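Local coordinates for protein protease inhibitor SGPI-2 (Schistocerca gregaria, PDB 3TVJ) that inhibits serine proteases, its natural form being active in vitro against alpha-chymotrypsin and pancreatic elastase, at residues Gly10-Phe13 against Asn18-Arg21. The protein carries 5 engineered substitutions. Numbering follows the deposited sequence.
Sequences GTTF and NTCR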
loop_
_atom_site.group_PDB
_atom_site.type_symbol
_atom_site.label_atom_id
_atom_site.label_comp_id
_atom_site.label_asym_id
_atom_site.label_seq_id
_atom_site.Cartn_x
_atom_site.Cartn_y
_atom_site.Cartn_z
ATOM N N GLY C 10 11.530 14.287 25.490
ATOM C CA GLY C 10 11.211 12.829 25.440
ATOM C C GLY C 10 9.768 12.335 25.264
ATOM O O GLY C 10 9.503 11.135 24.878
ATOM N N THR C 11 8.822 13.218 25.551
ATOM C CA THR C 11 7.438 12.799 25.522
ATOM C C THR C 11 6.935 12.673 24.075
ATOM O O THR C 11 7.503 13.241 23.144
ATOM C CB THR C 11 6.561 13.824 26.266
ATOM O OG1 THR C 11 6.707 15.100 25.604
ATOM C CG2 THR C 11 7.007 13.951 27.721
ATOM N N THR C 12 5.887 11.887 23.915
ATOM C CA THR C 12 5.107 11.753 22.711
ATOM C C THR C 12 3.919 12.673 22.932
ATOM O O THR C 12 3.321 12.673 24.026
ATOM C CB THR C 12 4.635 10.314 22.500
ATOM O OG1 THR C 12 5.775 9.475 22.260
ATOM C CG2 THR C 12 3.676 10.252 21.362
ATOM N N PHE C 13 3.661 13.542 21.964
ATOM C CA PHE C 13 2.623 14.535 22.101
ATOM C C PHE C 13 1.982 14.803 20.743
ATOM O O PHE C 13 2.501 14.397 19.748
ATOM C CB PHE C 13 3.234 15.805 22.693
ATOM C CG PHE C 13 4.155 16.539 21.760
ATOM C CD1 PHE C 13 3.655 17.582 20.953
ATOM C CD2 PHE C 13 5.492 16.181 21.637
ATOM C CE1 PHE C 13 4.469 18.290 20.058
ATOM C CE2 PHE C 13 6.342 16.872 20.738
ATOM C CZ PHE C 13 5.849 17.935 19.959
ATOM N N ASN C 18 -0.964 15.296 14.025
ATOM C CA ASN C 18 0.215 14.478 13.987
ATOM C C ASN C 18 0.711 14.109 15.391
ATOM O O ASN C 18 0.406 14.800 16.384
ATOM C CB ASN C 18 1.341 15.179 13.218
ATOM C CG ASN C 18 1.195 15.029 11.704
ATOM O OD1 ASN C 18 1.096 13.875 11.192
ATOM N ND2 ASN C 18 1.022 16.186 10.983
ATOM N N THR C 19 1.395 12.976 15.442
ATOM C CA THR C 19 2.061 12.496 16.638
ATOM C C THR C 19 3.532 12.782 16.514
ATOM O O THR C 19 4.166 12.505 15.493
ATOM C CB THR C 19 1.795 11.006 16.862
ATOM O OG1 THR C 19 0.339 10.819 16.899
ATOM C CG2 THR C 19 2.432 10.560 18.184
ATOM N N CYS C 20 4.083 13.298 17.562
ATOM C CA CYS C 20 5.486 13.734 17.608
ATOM C C CYS C 20 6.149 13.215 18.857
ATOM O O CYS C 20 5.495 13.021 19.889
ATOM C CB CYS C 20 5.622 15.277 17.614
ATOM S SG CYS C 20 4.767 16.167 16.270
ATOM N N ARG C 21 7.488 13.127 18.833
ATOM C CA ARG C 21 8.296 12.886 19.995
ATOM C C ARG C 21 9.165 14.121 20.151
ATOM O O ARG C 21 9.769 14.622 19.184
ATOM C CB ARG C 21 9.235 11.698 19.820
ATOM C CG ARG C 21 8.562 10.367 19.810
ATOM C CD ARG C 21 9.550 9.186 20.218
ATOM N NE ARG C 21 10.025 9.324 21.614
ATOM C CZ ARG C 21 11.252 8.983 22.064
ATOM N NH1 ARG C 21 12.173 8.399 21.284
ATOM N NH2 ARG C 21 11.567 9.203 23.330
#
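In the antiparallel hairpin of this pacifastin-type inhibitor, the outer strand 12-15 pairs with the central strand 18-22, and F13 faces C20 as a hydrogen-bonded pair. F13 N gives its hydrogen to C20 O at 2.8 Å, and C20 N returns one to F13 O at 2.9 Å. The F13 and C20 side chains share one face of the sheet, where C20 CB lies over the ring, 3.8 Å from its centroid, a CH-pi contact offset toward the rim. F13 CG sits between its own backbone N and carbonyl carbon (chi1 70°), which folds the ring back across the neighbouring strand. Besides C20, the ring touches V5, C7 and A29, so a flat apolar group suits this place; C20 SG forms the disulfide with C31.

The other face carries T12, T19 and R21. Methyl carbons T12 CG2 and T19 CG2 meet tightly at 3.4 Å; beta-branched threonines fit extended strands well. R21, opposite T12 in a non-hydrogen-bonded pair, bends at chi3 (64°) and brings NH2 to G10 O at 3.2 Å, with the acceptor at the guanidinium edge. A leucine in place of R21 would probably leave G10 O without this donor and lose the bonds R21 NH1 makes to the chain of another protein. R21 thus joins two roles, tying the segment leading into the outer strand to the central strand while its other terminal nitrogen reaches the partner protein.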